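PDB 4PIT: ripening-associated protein from Musa acuminata, which binds mannose-containing glycans as a jacalin-related lectin, holding dimannose in two pockets of the chain. Local coordinates for residues B[22-27]-B[44-49]; B[29-34]-B[102-107]; B[69-74]-B[94-99]; B[86-91]-B[131-136]. The protein carries 1 engineered substitution. One frame throughout, in Å; residues are numbered along the deposited sequence.

About two thirds of the chain is strand, in three antiparallel four-stranded sheets with no helix, the beta-prism fold of jacalin-related lectins. Contact 1 closes the hairpin of strands 25-33 and 37-46 at its open end. Contact 2 starts farther along strand 25-33 and reaches the end of strand 100-104, tying two sheets together beside a mannose; contacts 1 and 2 cross. Contact 3, nested inside the loop of contact 2, closes the hairpin of strands 73-83 and 86-96. Contact 4 leaves the start of strand 86-96 for 131-136, crosses contacts 2 and 3, and joins the third sheet at the other mannose site. Contacts 1 and 3 touch through a long, weak ion pair between R25 and E69.

Contact 1. Residues B[22-27]-B[44-49]; sequences PAYRII and FTYYGK
Strands 25-33 and 37-46 form a beta hairpin of the jacalin-type beta prism, and this is its open end, where the chain enters the first strand and leaves the second. Backbone bonding is concentrated in one antiparallel hydrogen-bonded pair, R25 with T45. R25 N donates to T45 O at 3.0 Å, nearly along the carbonyl axis, and T45 N returns a bond to R25 O at 2.9 Å; I26 and F44 make the next, non-hydrogen-bonded pair. Y46 to K49 form a type I' turn.

Aromatic packing does most of the rest. With F44 CG in the crowded position between backbone N and carbonyl carbon (chi1 59°), F44 CE1 lies over the centre of the Y24 ring; the two rings form an offset stack, planes 8° apart, centroids 4.2 Å. Y24 also turns an edge to the face of Y46, CD1 of Y24 coming to 3.5 Å from Y46 CG with the planes at 74°. Y47 covers the opposite face of Y46.

The remaining side-chain contacts are smaller. I27 CG2 meets T45 CG2 at 4.0 Å. R25 stays extended, leading its guanidinium away, while its CB lies 3.6 Å from T45 OG1.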
loop_
_atom_site.group_PDB
_atom_site.type_symbol
_atom_site.label_atom_id
_atom_site.label_comp_id
_atom_site.label_asym_id
_atom_site.label_seq_id
_atom_site.Cartn_x
_atom_site.Cartn_y
_atom_site.Cartn_z
ATOM N N PRO B 22 -4.051 -9.054 14.136
ATOM C CA PRO B 22 -3.265 -9.932 13.261
ATOM C C PRO B 22 -3.116 -11.376 13.723
ATOM O O PRO B 22 -2.294 -12.083 13.154
ATOM C CB PRO B 22 -1.889 -9.288 13.366
ATOM C CG PRO B 22 -1.808 -8.850 14.786
ATOM C CD PRO B 22 -3.235 -8.532 15.241
ATOM N N ALA B 23 -3.847 -11.802 14.755
ATOM C CA ALA B 23 -3.596 -13.112 15.343
ATOM C C ALA B 23 -4.327 -14.289 14.720
ATOM O O ALA B 23 -3.983 -15.440 15.043
ATOM C CB ALA B 23 -3.939 -13.061 16.820
ATOM N N TYR B 24 -5.337 -14.041 13.879
ATOM C CA TYR B 24 -6.201 -15.123 13.409
ATOM C C TYR B 24 -5.825 -15.636 12.051
ATOM O O TYR B 24 -5.114 -14.947 11.302
ATOM C CB TYR B 24 -7.639 -14.587 13.344
ATOM C CG TYR B 24 -8.123 -13.909 14.608
ATOM C CD1 TYR B 24 -7.927 -14.494 15.859
ATOM C CD2 TYR B 24 -8.843 -12.728 14.551
ATOM C CE1 TYR B 24 -8.366 -13.867 17.027
ATOM C CE2 TYR B 24 -9.327 -12.118 15.707
ATOM C CZ TYR B 24 -9.074 -12.682 16.941
ATOM O OH TYR B 24 -9.526 -12.037 18.072
ATOM N N ARG B 25 -6.303 -16.858 11.733
ATOM C CA ARG B 25 -6.061 -17.423 10.413
ATOM C C ARG B 25 -7.285 -17.140 9.538
ATOM O O ARG B 25 -8.341 -17.743 9.738
ATOM C CB ARG B 25 -5.791 -18.920 10.480
ATOM C CG ARG B 25 -5.532 -19.464 9.081
ATOM C CD ARG B 25 -5.375 -20.958 9.079
ATOM N NE ARG B 25 -5.127 -21.439 7.726
ATOM C CZ ARG B 25 -4.804 -22.695 7.435
ATOM N NH1 ARG B 25 -4.701 -23.603 8.402
ATOM N NH2 ARG B 25 -4.591 -23.057 6.178
ATOM N N ILE B 26 -7.135 -16.258 8.556
ATOM C CA ILE B 26 -8.247 -15.956 7.645
ATOM C C ILE B 26 -8.503 -17.183 6.802
ATOM O O ILE B 26 -7.548 -17.684 6.171
ATOM C CB ILE B 26 -7.939 -14.742 6.750
ATOM C CG1 ILE B 26 -7.782 -13.455 7.562
ATOM C CG2 ILE B 26 -8.997 -14.560 5.656
ATOM C CD1 ILE B 26 -6.890 -12.424 6.769
ATOM N N ILE B 27 -9.774 -17.642 6.735
ATOM C CA ILE B 27 -10.075 -18.781 5.851
ATOM C C ILE B 27 -10.962 -18.349 4.681
ATOM O O ILE B 27 -10.891 -18.982 3.630
ATOM C CB ILE B 27 -10.625 -19.993 6.605
ATOM C CG1 ILE B 27 -11.946 -19.714 7.299
ATOM C CG2 ILE B 27 -9.555 -20.544 7.588
ATOM C CD1 ILE B 27 -12.727 -21.070 7.727
ATOM N N PHE B 44 -12.591 -16.660 10.092
ATOM C CA PHE B 44 -11.260 -17.058 10.487
ATOM C C PHE B 44 -11.308 -18.165 11.516
ATOM O O PHE B 44 -12.365 -18.415 12.115
ATOM C CB PHE B 44 -10.515 -15.837 11.064
ATOM C CG PHE B 44 -11.189 -15.211 12.265
ATOM C CD1 PHE B 44 -10.962 -15.709 13.548
ATOM C CD2 PHE B 44 -12.049 -14.128 12.110
ATOM C CE1 PHE B 44 -11.613 -15.150 14.662
ATOM C CE2 PHE B 44 -12.675 -13.559 13.229
ATOM C CZ PHE B 44 -12.432 -14.061 14.485
ATOM N N THR B 45 -10.176 -18.841 11.706
ATOM C CA THR B 45 -10.044 -19.862 12.735
ATOM C C THR B 45 -8.994 -19.415 13.728
ATOM O O THR B 45 -8.044 -18.682 13.401
ATOM C CB THR B 45 -9.712 -21.247 12.145
ATOM O OG1 THR B 45 -8.454 -21.160 11.488
ATOM C CG2 THR B 45 -10.787 -21.769 11.173
ATOM N N TYR B 46 -9.153 -19.877 14.959
ATOM C CA TYR B 46 -8.235 -19.538 16.044
ATOM C C TYR B 46 -8.429 -20.585 17.092
ATOM O O TYR B 46 -9.560 -20.775 17.530
ATOM C CB TYR B 46 -8.540 -18.126 16.580
ATOM C CG TYR B 46 -7.524 -17.558 17.548
ATOM C CD1 TYR B 46 -6.176 -17.461 17.200
ATOM C CD2 TYR B 46 -7.929 -16.989 18.752
ATOM C CE1 TYR B 46 -5.247 -16.875 18.065
ATOM C CE2 TYR B 46 -7.009 -16.398 19.619
ATOM C CZ TYR B 46 -5.672 -16.334 19.265
ATOM O OH TYR B 46 -4.776 -15.759 20.137
ATOM N N TYR B 47 -7.354 -21.331 17.441
ATOM C CA TYR B 47 -7.435 -22.421 18.420
ATOM C C TYR B 47 -8.596 -23.422 18.141
ATOM O O TYR B 47 -9.329 -23.818 19.056
ATOM C CB TYR B 47 -7.551 -21.844 19.842
ATOM C CG TYR B 47 -6.228 -21.330 20.368
ATOM C CD1 TYR B 47 -5.832 -20.014 20.153
ATOM C CD2 TYR B 47 -5.381 -22.155 21.102
ATOM C CE1 TYR B 47 -4.630 -19.523 20.673
ATOM C CE2 TYR B 47 -4.183 -21.676 21.631
ATOM C CZ TYR B 47 -3.803 -20.363 21.404
ATOM O OH TYR B 47 -2.611 -19.897 21.918
ATOM N N GLY B 48 -8.766 -23.788 16.868
ATOM C CA GLY B 48 -9.792 -24.734 16.446
ATOM C C GLY B 48 -11.229 -24.232 16.387
ATOM O O GLY B 48 -12.139 -25.020 16.120
ATOM N N LYS B 49 -11.456 -22.931 16.635
ATOM C CA LYS B 49 -12.796 -22.353 16.584
ATOM C C LYS B 49 -12.927 -21.476 15.350
ATOM O O LYS B 49 -12.000 -20.734 15.047
ATOM C CB LYS B 49 -13.079 -21.536 17.851
#

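Contact 2. Residues B[29-34]-B[102-107]. With MAN (alpha-D-mannopyranose), chain G.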
loop_
_atom_site.group_PDB
_atom_site.type_symbol
_atom_site.label_atom_id
_atom_site.label_comp_id
_atom_site.label_asym_id
_atom_site.label_seq_id
_atom_site.Cartn_x
_atom_site.Cartn_y
_atom_site.Cartn_z
ATOM N N VAL B 29 -13.213 -14.657 2.832
ATOM C CA VAL B 29 -13.676 -13.288 2.831
ATOM C C VAL B 29 -14.898 -13.246 1.929
ATOM O O VAL B 29 -14.803 -13.666 0.785
ATOM C CB VAL B 29 -12.557 -12.314 2.362
ATOM C CG1 VAL B 29 -13.083 -10.887 2.200
ATOM C CG2 VAL B 29 -11.362 -12.327 3.338
ATOM N N LYS B 30 -16.006 -12.683 2.401
ATOM C CA LYS B 30 -17.212 -12.556 1.594
ATOM C C LYS B 30 -17.438 -11.088 1.413
ATOM O O LYS B 30 -17.655 -10.380 2.406
ATOM C CB LYS B 30 -18.397 -13.237 2.306
ATOM C CG LYS B 30 -19.669 -13.304 1.485
ATOM C CD LYS B 30 -20.776 -14.048 2.250
ATOM C CE LYS B 30 -20.605 -15.549 2.306
ATOM N NZ LYS B 30 -21.659 -16.160 3.176
ATOM N N ILE B 31 -17.325 -10.607 0.168
ATOM C CA ILE B 31 -17.498 -9.188 -0.121
ATOM C C ILE B 31 -18.922 -8.967 -0.615
ATOM O O ILE B 31 -19.320 -9.590 -1.601
ATOM C CB ILE B 31 -16.457 -8.727 -1.176
ATOM C CG1 ILE B 31 -14.994 -8.911 -0.635
ATOM C CG2 ILE B 31 -16.720 -7.250 -1.610
ATOM C CD1 ILE B 31 -13.840 -8.828 -1.726
ATOM N N PHE B 32 -19.676 -8.044 0.029
ATOM C CA PHE B 32 -21.057 -7.711 -0.377
ATOM C C PHE B 32 -21.004 -6.449 -1.156
ATOM O O PHE B 32 -20.452 -5.450 -0.671
ATOM C CB PHE B 32 -21.980 -7.538 0.827
ATOM C CG PHE B 32 -22.150 -8.809 1.621
ATOM C CD1 PHE B 32 -21.218 -9.165 2.592
ATOM C CD2 PHE B 32 -23.286 -9.597 1.458
ATOM C CE1 PHE B 32 -21.410 -10.312 3.380
ATOM C CE2 PHE B 32 -23.485 -10.743 2.249
ATOM C CZ PHE B 32 -22.524 -11.104 3.178
ATOM N N SER B 33 -21.513 -6.471 -2.382
ATOM C CA SER B 33 -21.424 -5.272 -3.191
ATOM C C SER B 33 -22.600 -5.105 -4.111
ATOM O O SER B 33 -23.256 -6.085 -4.496
ATOM C CB SER B 33 -20.149 -5.297 -4.039
ATOM O OG SER B 33 -20.153 -6.352 -4.993
ATOM N N GLY B 34 -22.774 -3.880 -4.558
ATOM C CA GLY B 34 -23.784 -3.550 -5.569
ATOM C C GLY B 34 -23.191 -2.420 -6.376
ATOM O O GLY B 34 -22.169 -2.606 -7.046
ATOM N N GLY B 102 -12.356 -10.537 -8.156
ATOM C CA GLY B 102 -12.959 -9.238 -8.353
ATOM C C GLY B 102 -12.233 -8.395 -9.381
ATOM O O GLY B 102 -11.639 -8.924 -10.330
ATOM N N PRO B 103 -12.244 -7.072 -9.206
ATOM C CA PRO B 103 -12.866 -6.323 -8.102
ATOM C C PRO B 103 -14.385 -6.394 -8.139
ATOM O O PRO B 103 -14.998 -6.634 -9.192
ATOM C CB PRO B 103 -12.364 -4.889 -8.339
ATOM C CG PRO B 103 -12.143 -4.819 -9.827
ATOM C CD PRO B 103 -11.553 -6.159 -10.142
ATOM N N PHE B 104 -14.989 -6.194 -6.972
ATOM C CA PHE B 104 -16.438 -6.192 -6.783
ATOM C C PHE B 104 -16.863 -4.794 -6.456
ATOM O O PHE B 104 -16.189 -4.093 -5.689
ATOM C CB PHE B 104 -16.800 -7.170 -5.653
ATOM C CG PHE B 104 -16.232 -8.539 -5.893
ATOM C CD1 PHE B 104 -16.706 -9.333 -6.936
ATOM C CD2 PHE B 104 -15.170 -9.008 -5.127
ATOM C CE1 PHE B 104 -16.128 -10.588 -7.200
ATOM C CE2 PHE B 104 -14.626 -10.282 -5.359
ATOM C CZ PHE B 104 -15.133 -11.071 -6.371
ATOM N N GLY B 105 -17.986 -4.376 -7.028
ATOM C CA GLY B 105 -18.476 -3.011 -6.892
ATOM C C GLY B 105 -18.463 -2.346 -8.256
ATOM O O GLY B 105 -17.700 -2.761 -9.132
ATOM N N ASN B 106 -19.268 -1.296 -8.441
ATOM C CA ASN B 106 -19.435 -0.689 -9.763
ATOM C C ASN B 106 -19.217 0.816 -9.809
ATOM O O ASN B 106 -19.560 1.443 -10.828
ATOM C CB ASN B 106 -20.862 -1.001 -10.259
ATOM C CG ASN B 106 -21.095 -2.461 -10.583
ATOM O OD1 ASN B 106 -22.116 -3.052 -10.224
ATOM N ND2 ASN B 106 -20.155 -3.081 -11.265
ATOM N N THR B 107 -18.596 1.411 -8.781
ATOM C CA THR B 107 -18.401 2.848 -8.766
ATOM C C THR B 107 -16.916 3.178 -8.688
ATOM O O THR B 107 -16.221 2.791 -7.748
ATOM C CB THR B 107 -19.188 3.502 -7.620
ATOM O OG1 THR B 107 -20.567 3.110 -7.684
ATOM C CG2 THR B 107 -19.101 5.043 -7.655
HETATM C C1 MAN G . -27.522 -1.363 -5.272
HETATM C C2 MAN G . -27.976 -2.678 -4.649
HETATM C C3 MAN G . -27.996 -2.582 -3.123
HETATM C C4 MAN G . -26.670 -2.059 -2.570
HETATM C C5 MAN G . -26.283 -0.745 -3.248
HETATM C C6 MAN G . -24.900 -0.254 -2.854
HETATM O O2 MAN G . -27.104 -3.707 -5.093
HETATM O O3 MAN G . -28.289 -3.843 -2.533
HETATM O O4 MAN G . -26.832 -1.838 -1.178
HETATM O O5 MAN G . -26.281 -0.922 -4.677
HETATM O O6 MAN G . -23.875 -1.193 -3.204
#
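No clear hydrogen bond joins these two segments, although strand 25-33 and the end of strand 100-104 come close enough for S33 and G105 to have CA atoms 5.2 Å apart. They belong to different sheets of the jacalin-type beta-prism fold, so the contact is one of side chains and chain ends where two sheets of the prism adjoin, beside one of the two mannose pockets.

The apolar part is I31 against F104, two side chains crossing at about a right angle. I31 CD1 comes to the edge of the phenyl ring, near its plane, 3.7 Å from F104 CD2, while I31 CG2 rests against F104 CB. F104 CG lies anti to its own carbonyl carbon (chi1 -54°), with CD2 turned to I31. One face of the ring is covered by G102 CA, just before the cis peptide that leads into P103, and H63 of strand 61-66 also stacks with the ring.

Next along the strand, S33 holds OG in the crowded position between its backbone N and carbonyl carbon (chi1 65°), and this oxygen approaches F104 CB to 3.5 Å. Beyond it the strand ends at G34, whose carbonyl O faces G105 CA and N106. G34 O and N106 OD1, both acceptors, are 3.2 Å apart.

G34 belongs to the glycan pocket, where the mannose is hydrogen-bonded by D38 and by the backbone N of D35, V36 and G60. G34, without a side chain, lets mannose O2 come close to its CA, and mannose O6 lies 3.2 Å from G34 N.

Contact 3. Residues B[69-74]-B[94-99]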
loop_
_atom_site.group_PDB
_atom_site.type_symbol
_atom_site.label_atom_id
_atom_site.label_comp_id
_atom_site.label_asym_id
_atom_site.label_seq_id
_atom_site.Cartn_x
_atom_site.Cartn_y
_atom_site.Cartn_z
ATOM N N GLU B 69 -5.997 -24.840 0.744
ATOM C CA GLU B 69 -4.781 -25.109 1.522
ATOM C C GLU B 69 -3.604 -24.575 0.711
ATOM O O GLU B 69 -3.573 -24.741 -0.512
ATOM C CB GLU B 69 -4.628 -26.618 1.845
ATOM C CG GLU B 69 -3.550 -26.938 2.876
ATOM C CD GLU B 69 -3.695 -26.337 4.264
ATOM O OE1 GLU B 69 -4.836 -26.272 4.777
ATOM O OE2 GLU B 69 -2.656 -25.956 4.851
ATOM N N GLY B 70 -2.733 -23.830 1.377
ATOM C CA GLY B 70 -1.569 -23.217 0.747
ATOM C C GLY B 70 -1.860 -21.953 -0.048
ATOM O O GLY B 70 -0.993 -21.471 -0.780
ATOM N N GLU B 71 -3.089 -21.417 0.072
ATOM C CA GLU B 71 -3.466 -20.195 -0.632
ATOM C C GLU B 71 -3.534 -19.064 0.369
ATOM O O GLU B 71 -4.105 -19.232 1.450
ATOM C CB GLU B 71 -4.811 -20.374 -1.330
ATOM C CG GLU B 71 -5.173 -19.243 -2.286
ATOM C CD GLU B 71 -6.508 -19.388 -2.994
ATOM O OE1 GLU B 71 -7.304 -20.276 -2.602
ATOM O OE2 GLU B 71 -6.767 -18.598 -3.929
ATOM N N TYR B 72 -2.955 -17.925 0.002
ATOM C CA TYR B 72 -2.952 -16.766 0.895
ATOM C C TYR B 72 -3.154 -15.497 0.120
ATOM O O TYR B 72 -2.896 -15.451 -1.085
ATOM C CB TYR B 72 -1.645 -16.689 1.703
ATOM C CG TYR B 72 -0.419 -17.060 0.909
ATOM C CD1 TYR B 72 0.262 -16.112 0.161
ATOM C CD2 TYR B 72 0.073 -18.363 0.920
ATOM C CE1 TYR B 72 1.367 -16.461 -0.617
ATOM C CE2 TYR B 72 1.179 -18.723 0.153
ATOM C CZ TYR B 72 1.836 -17.764 -0.600
ATOM O OH TYR B 72 2.944 -18.104 -1.344
ATOM N N LEU B 73 -3.615 -14.440 0.829
ATOM C CA LEU B 73 -3.872 -13.142 0.211
ATOM C C LEU B 73 -2.589 -12.369 0.028
ATOM O O LEU B 73 -1.871 -12.126 0.996
ATOM C CB LEU B 73 -4.862 -12.321 1.072
ATOM C CG LEU B 73 -6.269 -12.944 1.170
ATOM C CD1 LEU B 73 -7.022 -12.395 2.388
ATOM C CD2 LEU B 73 -7.067 -12.730 -0.156
ATOM N N VAL B 74 -2.282 -11.982 -1.218
ATOM C CA VAL B 74 -1.016 -11.291 -1.505
ATOM C C VAL B 74 -1.221 -9.940 -2.184
ATOM O O VAL B 74 -0.253 -9.311 -2.638
ATOM C CB VAL B 74 -0.049 -12.166 -2.348
ATOM C CG1 VAL B 74 0.371 -13.399 -1.569
ATOM C CG2 VAL B 74 -0.621 -12.512 -3.738
ATOM N N PHE B 94 -9.080 -8.614 -4.548
ATOM C CA PHE B 94 -7.903 -9.218 -3.916
ATOM C C PHE B 94 -7.225 -10.161 -4.858
ATOM O O PHE B 94 -7.889 -10.766 -5.712
ATOM C CB PHE B 94 -8.318 -10.044 -2.678
ATOM C CG PHE B 94 -8.788 -9.225 -1.505
ATOM C CD1 PHE B 94 -10.130 -8.879 -1.370
ATOM C CD2 PHE B 94 -7.890 -8.794 -0.536
ATOM C CE1 PHE B 94 -10.566 -8.115 -0.275
ATOM C CE2 PHE B 94 -8.330 -8.022 0.562
ATOM C CZ PHE B 94 -9.666 -7.692 0.679
ATOM N N SER B 95 -5.929 -10.366 -4.637
ATOM C CA SER B 95 -5.124 -11.366 -5.323
ATOM C C SER B 95 -4.643 -12.381 -4.319
ATOM O O SER B 95 -4.288 -12.021 -3.206
ATOM C CB SER B 95 -3.887 -10.728 -5.974
ATOM O OG SER B 95 -4.230 -9.630 -6.800
ATOM N N THR B 96 -4.627 -13.648 -4.705
ATOM C CA THR B 96 -3.975 -14.673 -3.908
ATOM C C THR B 96 -2.791 -15.151 -4.732
ATOM O O THR B 96 -2.610 -14.732 -5.873
ATOM C CB THR B 96 -4.892 -15.823 -3.495
ATOM O OG1 THR B 96 -5.145 -16.642 -4.648
ATOM C CG2 THR B 96 -6.183 -15.374 -2.813
ATOM N N ASN B 97 -2.000 -16.058 -4.167
ATOM C CA ASN B 97 -0.892 -16.636 -4.912
ATOM C C ASN B 97 -1.430 -17.578 -6.009
ATOM O O ASN B 97 -0.649 -18.034 -6.843
ATOM C CB ASN B 97 0.041 -17.376 -3.952
ATOM C CG ASN B 97 -0.645 -18.461 -3.150
ATOM O OD1 ASN B 97 -1.731 -18.274 -2.599
ATOM N ND2 ASN B 97 -0.014 -19.629 -3.040
ATOM N N LYS B 98 -2.755 -17.854 -6.023
ATOM C CA LYS B 98 -3.383 -18.742 -7.006
ATOM C C LYS B 98 -4.145 -17.961 -8.079
ATOM O O LYS B 98 -4.090 -18.356 -9.252
ATOM C CB LYS B 98 -4.287 -19.779 -6.330
ATOM C CG LYS B 98 -3.506 -20.696 -5.384
ATOM C CD LYS B 98 -3.984 -22.147 -5.386
ATOM C CE LYS B 98 -3.026 -23.077 -4.653
ATOM N NZ LYS B 98 -1.629 -23.021 -5.185
ATOM N N LYS B 99 -4.854 -16.869 -7.713
ATOM C CA LYS B 99 -5.574 -16.110 -8.728
ATOM C C LYS B 99 -6.052 -14.762 -8.232
ATOM O O LYS B 99 -5.954 -14.463 -7.054
ATOM C CB LYS B 99 -6.780 -16.903 -9.248
ATOM C CG LYS B 99 -7.766 -17.312 -8.190
ATOM C CD LYS B 99 -9.093 -17.621 -8.878
ATOM C CE LYS B 99 -9.870 -18.686 -8.164
#
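From E69 the chain passes through G70, whose carbonyl O accepts a bond from N97 ND2 at 3.1 Å, in the carbonyl plane and close to that of the amide. E71 follows with CG anti to its backbone N (chi1 -170°) and the rest of the chain extended, which carries the carboxylate to T96. There T96 OG1 donates to E71 OE2 at 2.6 Å, on the anti lone pair; the same hydroxyl oxygen accepts from the backbone N of K98 and of K99, in an ST turn and an ST motif. Y101 OH also bonds to OE2, and OE1 takes the backbone N of Q68, so this buried carboxylate is held at both oxygens. Here the hairpin of strands 73-83 and 86-96, part of one sheet of the beta prism, reaches its open end. Y72 lays its ring flat on the N97 amide, the planes 10° apart, while Y72 N donates to N97 OD1 at 2.9 Å from above the carbonyl plane. N97 N closes a longer bond to Y72 O, 3.3 Å. L73, paired with T96, sends CD2 to F94 CB and T96 CG2. At V74 the backbone N donates to S95 O at 2.8 Å, and V74 CG2 packs on T96 C at 3.6 Å.

Contact 4. Residues B[86-91]-B[131-136]; sequences AVVLGK and FLDAIG. With MAN (alpha-D-mannopyranose), chain F.
L89 and L132 lie side by side, pointing the same way, and CD1 of L89 meets CD2 of L132 at 3.6 Å. I135 crosses L89 at about a right angle, and its CG2 presses on the same L89 CD1 at 3.5 Å, tighter than usual for two carbons. The backbone reinforces the leucine pair: L89 N donates to L132 O at 3.0 Å, nearly along the carbonyl axis. V88 crosses F131 obliquely, with CG1 beside F131 CB and mannose C6.

CB of D133 points away from strand 86-96, and the carboxylate grips the sugar with both oxygens: mannose O6 donates to OD1 at 2.7 Å and mannose O4 to OD2 at 2.6 Å. F131 N donates to that O6 at 2.9 Å, so O6 both accepts and donates. A water also donates to D133 OD2 and to V87 O, bridging the segments. The backbone N of G15 and of K130 also bond to this mannose, in the carbohydrate site characteristic of jacalin-related lectins.

Around this buried junction, V37 of strand 37-46 packs on L89 and L132, M76 of strand 73-83 and F124 of strand 118-128 pack on I135, and all three sheets of the prism thus meet here.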
loop_
_atom_site.group_PDB
_atom_site.type_symbol
_atom_site.label_atom_id
_atom_site.label_comp_id
_atom_site.label_asym_id
_atom_site.label_seq_id
_atom_site.Cartn_x
_atom_site.Cartn_y
_atom_site.Cartn_z
ATOM N N ALA B 86 -21.079 10.054 0.806
ATOM C CA ALA B 86 -20.080 9.423 1.662
ATOM C C ALA B 86 -18.871 9.017 0.831
ATOM O O ALA B 86 -19.004 8.761 -0.373
ATOM C CB ALA B 86 -20.694 8.182 2.320
ATOM N N VAL B 87 -17.697 8.954 1.479
ATOM C CA VAL B 87 -16.459 8.522 0.836
ATOM C C VAL B 87 -16.307 7.067 1.242
ATOM O O VAL B 87 -16.021 6.786 2.416
ATOM C CB VAL B 87 -15.264 9.407 1.272
ATOM C CG1 VAL B 87 -13.951 8.858 0.690
ATOM C CG2 VAL B 87 -15.482 10.855 0.817
ATOM N N VAL B 88 -16.507 6.149 0.297
ATOM C CA VAL B 88 -16.496 4.717 0.623
ATOM C C VAL B 88 -15.728 3.916 -0.415
ATOM O O VAL B 88 -15.230 4.467 -1.405
ATOM C CB VAL B 88 -17.972 4.195 0.696
ATOM C CG1 VAL B 88 -18.793 4.934 1.765
ATOM C CG2 VAL B 88 -18.658 4.265 -0.681
ATOM N N LEU B 89 -15.617 2.603 -0.193
ATOM C CA LEU B 89 -15.009 1.754 -1.203
ATOM C C LEU B 89 -16.037 1.537 -2.292
ATOM O O LEU B 89 -17.100 0.944 -2.046
ATOM C CB LEU B 89 -14.564 0.418 -0.586
ATOM C CG LEU B 89 -13.363 0.526 0.347
ATOM C CD1 LEU B 89 -13.343 -0.649 1.254
ATOM C CD2 LEU B 89 -12.044 0.653 -0.462
ATOM N N GLY B 90 -15.758 2.058 -3.485
ATOM C CA GLY B 90 -16.629 1.833 -4.638
ATOM C C GLY B 90 -16.404 0.486 -5.306
ATOM O O GLY B 90 -17.322 -0.092 -5.903
ATOM N N LYS B 91 -15.150 -0.007 -5.226
ATOM C CA LYS B 91 -14.709 -1.287 -5.779
ATOM C C LYS B 91 -13.661 -1.869 -4.864
ATOM O O LYS B 91 -12.847 -1.107 -4.336
ATOM C CB LYS B 91 -14.113 -1.122 -7.186
ATOM C CG LYS B 91 -15.047 -0.532 -8.209
ATOM C CD LYS B 91 -14.475 -0.636 -9.597
ATOM C CE LYS B 91 -15.452 -0.037 -10.563
ATOM N NZ LYS B 91 -14.909 -0.056 -11.960
ATOM N N PHE B 131 -22.205 1.383 4.334
ATOM C CA PHE B 131 -21.333 0.759 3.349
ATOM C C PHE B 131 -19.964 0.529 4.001
ATOM O O PHE B 131 -19.767 0.805 5.191
ATOM C CB PHE B 131 -21.213 1.646 2.087
ATOM C CG PHE B 131 -22.568 2.090 1.542
ATOM C CD1 PHE B 131 -23.485 1.156 1.071
ATOM C CD2 PHE B 131 -22.918 3.443 1.512
ATOM C CE1 PHE B 131 -24.748 1.555 0.600
ATOM C CE2 PHE B 131 -24.168 3.846 0.994
ATOM C CZ PHE B 131 -25.074 2.896 0.551
ATOM N N LEU B 132 -19.023 -0.008 3.218
ATOM C CA LEU B 132 -17.688 -0.206 3.730
ATOM C C LEU B 132 -16.892 1.080 3.480
ATOM O O LEU B 132 -16.347 1.281 2.382
ATOM C CB LEU B 132 -17.032 -1.421 3.080
ATOM C CG LEU B 132 -15.768 -1.909 3.786
ATOM C CD1 LEU B 132 -16.019 -2.300 5.244
ATOM C CD2 LEU B 132 -15.207 -3.091 3.034
ATOM N N ASP B 133 -16.824 1.939 4.514
ATOM C CA ASP B 133 -16.125 3.214 4.397
ATOM C C ASP B 133 -14.665 3.073 4.092
ATOM O O ASP B 133 -14.140 3.843 3.284
ATOM C CB ASP B 133 -16.263 4.012 5.694
ATOM C CG ASP B 133 -17.704 4.377 5.989
ATOM O OD1 ASP B 133 -18.500 3.452 6.320
ATOM O OD2 ASP B 133 -18.064 5.570 5.813
ATOM N N ALA B 134 -13.984 2.108 4.750
ATOM C CA ALA B 134 -12.531 2.011 4.544
ATOM C C ALA B 134 -12.034 0.632 4.901
ATOM O O ALA B 134 -12.653 -0.077 5.694
ATOM C CB ALA B 134 -11.814 3.051 5.399
ATOM N N ILE B 135 -10.893 0.270 4.326
ATOM C CA ILE B 135 -10.258 -1.019 4.646
ATOM C C ILE B 135 -8.747 -0.861 4.628
ATOM O O ILE B 135 -8.193 -0.150 3.799
ATOM C CB ILE B 135 -10.751 -2.140 3.683
ATOM C CG1 ILE B 135 -10.358 -3.534 4.241
ATOM C CG2 ILE B 135 -10.245 -1.919 2.245
ATOM C CD1 ILE B 135 -11.071 -4.762 3.507
ATOM N N GLY B 136 -8.091 -1.566 5.544
ATOM C CA GLY B 136 -6.643 -1.669 5.625
ATOM C C GLY B 136 -6.290 -3.088 6.031
ATOM O O GLY B 136 -7.170 -3.911 6.346
HETATM C C1 MAN F . -24.113 5.978 6.791
HETATM C C2 MAN F . -23.441 6.275 8.124
HETATM C C3 MAN F . -22.121 7.011 7.903
HETATM C C4 MAN F . -21.228 6.231 6.939
HETATM C C5 MAN F . -21.986 5.914 5.653
HETATM C C6 MAN F . -21.216 5.025 4.711
HETATM O O2 MAN F . -23.195 5.027 8.774
HETATM O O3 MAN F . -21.449 7.233 9.136
HETATM O O4 MAN F . -20.093 7.024 6.600
HETATM O O5 MAN F . -23.223 5.230 5.945
HETATM O O6 MAN F . -20.953 3.755 5.315
HETATM O O HOH W 1 -16.599 7.482 4.905
#